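Local structure of sensor protein kinase WalK (Staphylococcus aureus, 4YWZ) at residues Met56-Asp68 against Lys129-Asn141. The protein is an essential membrane sensor histidine kinase of a two-component system, whose extracellular receptor domain, described here, probably senses a signal outside the cell. The protein carries 1 engineered substitution. Sequence-based numbering, arbitrary orientation.
Sequences MQEIGEIRFIDKD and KVIGNIYIESKIN. Engineered in segment 56-68: Met-56 (natural residue Arg).
Tyr-135 holds CG anti to its backbone N (chi1 166°), while Arg-63 sets CG anti to its carbonyl carbon (chi1 -54°) and runs extended to NE. These torsions lay the two side chains alongside each other. Tyr-135 CE1 sits over one face of the guanidinium, 3.8 Å from Arg-63 CZ, with the two planes 24° apart. Arg-63 grips Glu-61 side-on: NE reaches OE2 at 2.9 Å in an almost straight bond, and NH2 reaches OE1. Tyr-135 OH lies 2.6 Å from Glu-137 OE2, on the anti lone pair. The salt bridge from Arg-63 to Glu-137 is long. A water donates to both Glu-61 OE1 and Glu-137 OE1, which lie 4.3 Å apart; it probably eases their like charges.

The backbones pair antiparallel. Gly-60 and Glu-61 both donate to Glu-137 O, which makes a classic beta bulge. On the other face of the sheet, Ile-62 CG2 meets Ile-134 CG2 at 3.8 Å, and Ile-136 packs beside Ile-62. At the far end Lys-67 bends back, so that NZ bonds Val-130 O at 2.6 Å.

These are central strands of the antiparallel sheet of this Cache-family domain, between strands 71-74 and 114-126. Thr-74 also binds Glu-61, and Lys-108 and Tyr-110 bind Glu-137. Helix 7-37 packs against Ile-131 and Ser-138, and helix 90-98 covers Ile-65 and Asn-133 on the opposite face.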
loop_
_atom_site.group_PDB
_atom_site.type_symbol
_atom_site.label_atom_id
_atom_site.label_comp_id
_atom_site.label_asym_id
_atom_site.label_seq_id
_atom_site.Cartn_x
_atom_site.Cartn_y
_atom_site.Cartn_z
HETATM N N MSE A 56 1.720 8.783 -5.742
HETATM C CA MSE A 56 1.413 7.688 -4.881
HETATM C C MSE A 56 2.560 7.582 -3.864
HETATM O O MSE A 56 3.746 7.801 -4.202
HETATM C CB MSE A 56 1.227 6.460 -5.749
HETATM C CG MSE A 56 1.376 5.152 -5.076
HETATM SE SE MSE A 56 1.204 3.987 -6.650
HETATM C CE MSE A 56 1.118 2.559 -5.417
ATOM N N GLN A 57 2.204 7.265 -2.611
ATOM C CA GLN A 57 3.243 7.188 -1.547
ATOM C C GLN A 57 4.344 6.133 -1.842
ATOM O O GLN A 57 5.474 6.324 -1.464
ATOM C CB GLN A 57 2.665 6.926 -0.141
ATOM C CG GLN A 57 1.226 7.426 0.098
ATOM C CD GLN A 57 0.548 6.761 1.359
ATOM O OE1 GLN A 57 -0.550 6.207 1.270
ATOM N NE2 GLN A 57 1.233 6.804 2.511
ATOM N N GLU A 58 3.964 5.037 -2.415
ATOM C CA GLU A 58 4.889 3.923 -2.643
ATOM C C GLU A 58 5.874 4.161 -3.813
ATOM O O GLU A 58 6.765 3.339 -3.990
ATOM C CB GLU A 58 4.117 2.640 -2.862
ATOM C CG GLU A 58 3.196 2.207 -1.682
ATOM C CD GLU A 58 1.723 2.671 -1.751
ATOM O OE1 GLU A 58 1.422 3.810 -2.262
ATOM O OE2 GLU A 58 0.855 1.872 -1.251
ATOM N N ILE A 59 5.647 5.196 -4.660
ATOM C CA ILE A 59 6.562 5.442 -5.794
ATOM C C ILE A 59 7.566 6.520 -5.437
ATOM O O ILE A 59 7.205 7.657 -4.981
ATOM C CB ILE A 59 5.754 5.783 -7.028
ATOM C CG1 ILE A 59 5.083 4.479 -7.498
ATOM C CG2 ILE A 59 6.713 6.346 -8.126
ATOM C CD1 ILE A 59 4.328 4.549 -8.770
ATOM N N GLY A 60 8.856 6.202 -5.599
ATOM C CA GLY A 60 9.968 7.128 -5.428
ATOM C C GLY A 60 10.160 8.072 -6.605
ATOM O O GLY A 60 10.152 9.284 -6.475
ATOM N N GLU A 61 10.298 7.489 -7.791
ATOM C CA GLU A 61 10.530 8.236 -9.028
ATOM C C GLU A 61 10.028 7.431 -10.219
ATOM O O GLU A 61 10.041 6.220 -10.155
ATOM C CB GLU A 61 11.990 8.394 -9.221
ATOM C CG GLU A 61 12.378 9.357 -10.371
ATOM C CD GLU A 61 13.901 9.531 -10.559
ATOM O OE1 GLU A 61 14.726 8.922 -9.855
ATOM O OE2 GLU A 61 14.276 10.218 -11.517
ATOM N N ILE A 62 9.494 8.128 -11.218
ATOM C CA ILE A 62 9.170 7.512 -12.493
ATOM C C ILE A 62 10.004 8.270 -13.507
ATOM O O ILE A 62 10.052 9.531 -13.507
ATOM C CB ILE A 62 7.689 7.581 -12.844
ATOM C CG1 ILE A 62 6.812 7.042 -11.705
ATOM C CG2 ILE A 62 7.481 6.850 -14.180
ATOM C CD1 ILE A 62 5.302 7.139 -11.969
ATOM N N ARG A 63 10.620 7.540 -14.502
ATOM C CA ARG A 63 11.258 8.162 -15.668
ATOM C C ARG A 63 10.593 7.569 -16.924
ATOM O O ARG A 63 10.170 6.423 -16.940
ATOM C CB ARG A 63 12.709 7.886 -15.747
ATOM C CG ARG A 63 13.486 8.272 -14.457
ATOM C CD ARG A 63 14.944 7.900 -14.441
ATOM N NE ARG A 63 15.534 8.224 -13.142
ATOM C CZ ARG A 63 16.639 7.664 -12.659
ATOM N NH1 ARG A 63 17.394 6.832 -13.431
ATOM N NH2 ARG A 63 17.025 7.971 -11.416
ATOM N N PHE A 64 10.509 8.378 -17.957
ATOM C CA PHE A 64 10.191 7.928 -19.309
ATOM C C PHE A 64 11.431 8.089 -20.187
ATOM O O PHE A 64 12.079 9.104 -20.219
ATOM C CB PHE A 64 8.985 8.667 -19.907
ATOM C CG PHE A 64 8.661 8.212 -21.325
ATOM C CD1 PHE A 64 8.024 7.042 -21.548
ATOM C CD2 PHE A 64 9.177 8.953 -22.438
ATOM C CE1 PHE A 64 7.808 6.552 -22.865
ATOM C CE2 PHE A 64 8.977 8.435 -23.739
ATOM C CZ PHE A 64 8.261 7.279 -23.916
ATOM N N ILE A 65 11.785 6.972 -20.811
ATOM C CA ILE A 65 13.004 6.746 -21.563
ATOM C C ILE A 65 12.614 6.333 -22.994
ATOM O O ILE A 65 11.761 5.435 -23.196
ATOM C CB ILE A 65 13.901 5.685 -20.905
ATOM C CG1 ILE A 65 14.299 6.172 -19.498
ATOM C CG2 ILE A 65 15.089 5.363 -21.806
ATOM C CD1 ILE A 65 14.609 5.030 -18.629
ATOM N N ASP A 66 13.201 6.986 -23.987
ATOM C CA ASP A 66 12.745 6.714 -25.339
ATOM C C ASP A 66 13.449 5.495 -25.904
ATOM O O ASP A 66 14.286 4.864 -25.278
ATOM C CB ASP A 66 12.851 7.975 -26.308
ATOM C CG ASP A 66 14.267 8.323 -26.685
ATOM O OD1 ASP A 66 15.178 7.545 -26.542
ATOM O OD2 ASP A 66 14.482 9.443 -27.233
ATOM N N LYS A 67 13.123 5.181 -27.180
ATOM C CA LYS A 67 13.743 4.039 -27.904
ATOM C C LYS A 67 15.230 3.977 -27.986
ATOM O O LYS A 67 15.840 2.918 -28.023
ATOM C CB LYS A 67 13.293 4.075 -29.391
ATOM C CG LYS A 67 11.945 3.535 -29.650
ATOM C CD LYS A 67 11.858 3.135 -31.129
ATOM C CE LYS A 67 12.273 1.679 -31.363
ATOM N NZ LYS A 67 11.218 0.647 -30.990
ATOM N N ASP A 68 15.837 5.140 -28.034
ATOM C CA ASP A 68 17.256 5.243 -28.064
ATOM C C ASP A 68 17.891 5.400 -26.708
ATOM O O ASP A 68 19.037 5.794 -26.571
ATOM C CB ASP A 68 17.650 6.484 -28.930
ATOM C CG ASP A 68 17.138 6.393 -30.366
ATOM O OD1 ASP A 68 17.108 5.317 -30.937
ATOM O OD2 ASP A 68 16.678 7.396 -30.886
ATOM N N LYS A 129 4.344 -1.575 -31.288
ATOM C CA LYS A 129 5.745 -1.290 -31.325
ATOM C C LYS A 129 6.150 -0.525 -30.070
ATOM O O LYS A 129 5.510 0.446 -29.684
ATOM C CB LYS A 129 6.157 -0.440 -32.507
ATOM C CG LYS A 129 6.077 -1.196 -33.861
ATOM C CD LYS A 129 7.160 -0.644 -34.800
ATOM C CE LYS A 129 7.407 -1.586 -35.947
ATOM N NZ LYS A 129 6.086 -2.016 -36.459
ATOM N N VAL A 130 7.338 -0.896 -29.583
ATOM C CA VAL A 130 7.912 -0.145 -28.437
ATOM C C VAL A 130 8.248 1.253 -28.862
ATOM O O VAL A 130 9.010 1.466 -29.840
ATOM C CB VAL A 130 9.149 -0.882 -27.875
ATOM C CG1 VAL A 130 9.886 -0.005 -26.842
ATOM C CG2 VAL A 130 8.742 -2.208 -27.351
ATOM N N ILE A 131 7.814 2.255 -28.082
ATOM C CA ILE A 131 8.244 3.615 -28.252
ATOM C C ILE A 131 9.133 4.191 -27.149
ATOM O O ILE A 131 9.671 5.352 -27.216
ATOM C CB ILE A 131 7.065 4.589 -28.409
ATOM C CG1 ILE A 131 6.133 4.581 -27.182
ATOM C CG2 ILE A 131 6.273 4.288 -29.632
ATOM C CD1 ILE A 131 5.511 5.936 -26.867
ATOM N N GLY A 132 9.214 3.400 -26.073
ATOM C CA GLY A 132 9.909 3.924 -24.828
ATOM C C GLY A 132 9.617 3.007 -23.704
ATOM O O GLY A 132 9.082 1.923 -23.916
ATOM N N ASN A 133 10.097 3.367 -22.516
ATOM C CA ASN A 133 10.007 2.549 -21.367
ATOM C C ASN A 133 9.732 3.421 -20.147
ATOM O O ASN A 133 10.292 4.521 -20.039
ATOM C CB ASN A 133 11.316 1.771 -21.136
ATOM C CG ASN A 133 11.297 0.944 -19.883
ATOM O OD1 ASN A 133 10.659 -0.086 -19.817
ATOM N ND2 ASN A 133 12.002 1.463 -18.830
ATOM N N ILE A 134 8.852 2.895 -19.302
ATOM C CA ILE A 134 8.553 3.541 -18.015
ATOM C C ILE A 134 9.432 2.799 -16.997
ATOM O O ILE A 134 9.322 1.562 -16.827
ATOM C CB ILE A 134 7.042 3.341 -17.643
ATOM C CG1 ILE A 134 6.170 4.165 -18.598
ATOM C CG2 ILE A 134 6.813 3.665 -16.144
ATOM C CD1 ILE A 134 4.695 3.735 -18.559
ATOM N N TYR A 135 10.321 3.512 -16.303
ATOM C CA TYR A 135 11.173 3.009 -15.257
ATOM C C TYR A 135 10.659 3.577 -13.917
ATOM O O TYR A 135 10.458 4.770 -13.813
ATOM C CB TYR A 135 12.575 3.579 -15.511
ATOM C CG TYR A 135 13.589 3.458 -14.377
ATOM C CD1 TYR A 135 13.717 4.478 -13.487
ATOM C CD2 TYR A 135 14.447 2.373 -14.280
ATOM C CE1 TYR A 135 14.676 4.429 -12.466
ATOM C CE2 TYR A 135 15.427 2.324 -13.322
ATOM C CZ TYR A 135 15.490 3.363 -12.371
ATOM O OH TYR A 135 16.408 3.340 -11.320
ATOM N N ILE A 136 10.441 2.712 -12.970
ATOM C CA ILE A 136 9.876 3.080 -11.671
ATOM C C ILE A 136 10.798 2.560 -10.585
ATOM O O ILE A 136 11.182 1.409 -10.558
ATOM C CB ILE A 136 8.497 2.520 -11.483
ATOM C CG1 ILE A 136 7.560 3.064 -12.521
ATOM C CG2 ILE A 136 7.975 2.815 -10.073
ATOM C CD1 ILE A 136 6.200 2.433 -12.479
ATOM N N GLU A 137 11.166 3.478 -9.654
ATOM C CA GLU A 137 11.788 3.110 -8.324
ATOM C C GLU A 137 10.663 3.221 -7.293
ATOM O O GLU A 137 10.001 4.282 -7.169
ATOM C CB GLU A 137 12.942 4.030 -7.920
ATOM C CG GLU A 137 14.135 3.883 -8.806
ATOM C CD GLU A 137 15.348 4.800 -8.414
ATOM O OE1 GLU A 137 15.241 5.499 -7.362
ATOM O OE2 GLU A 137 16.257 4.862 -9.274
ATOM N N SER A 138 10.390 2.089 -6.647
ATOM C CA SER A 138 9.300 1.995 -5.667
ATOM C C SER A 138 9.863 1.646 -4.319
ATOM O O SER A 138 10.848 0.904 -4.157
ATOM C CB SER A 138 8.229 1.063 -6.210
ATOM O OG SER A 138 8.658 -0.236 -6.226
ATOM N N LYS A 139 9.164 2.173 -3.302
ATOM C CA LYS A 139 9.655 2.133 -1.907
ATOM C C LYS A 139 9.296 0.853 -1.194
ATOM O O LYS A 139 8.637 0.815 -0.105
ATOM C CB LYS A 139 9.093 3.340 -1.195
ATOM C CG LYS A 139 9.506 4.693 -1.719
ATOM C CD LYS A 139 8.850 5.808 -0.975
ATOM C CE LYS A 139 9.258 7.117 -1.590
ATOM N NZ LYS A 139 8.736 8.358 -0.918
ATOM N N ILE A 140 9.775 -0.267 -1.701
ATOM C CA ILE A 140 9.505 -1.571 -1.116
ATOM C C ILE A 140 10.080 -1.726 0.335
ATOM O O ILE A 140 9.620 -2.631 1.049
ATOM C CB ILE A 140 9.976 -2.719 -2.019
ATOM C CG1 ILE A 140 9.203 -3.981 -1.769
ATOM C CG2 ILE A 140 11.480 -2.915 -1.962
ATOM C CD1 ILE A 140 9.284 -4.959 -2.889
ATOM N N ASN A 141 11.039 -0.854 0.682
ATOM C CA ASN A 141 11.639 -0.928 2.023
ATOM C C ASN A 141 10.597 -0.602 3.031
ATOM O O ASN A 141 10.727 -1.069 4.186
ATOM C CB ASN A 141 12.821 -0.025 2.229
ATOM C CG ASN A 141 13.786 -0.644 3.185
ATOM O OD1 ASN A 141 13.914 -1.846 3.203
ATOM N ND2 ASN A 141 14.282 0.164 4.095
HETATM O O HOH W 1 6.387 8.948 -2.174
HETATM O O HOH W 2 14.958 8.105 -7.400
HETATM O O HOH W 3 18.917 4.657 -11.992
#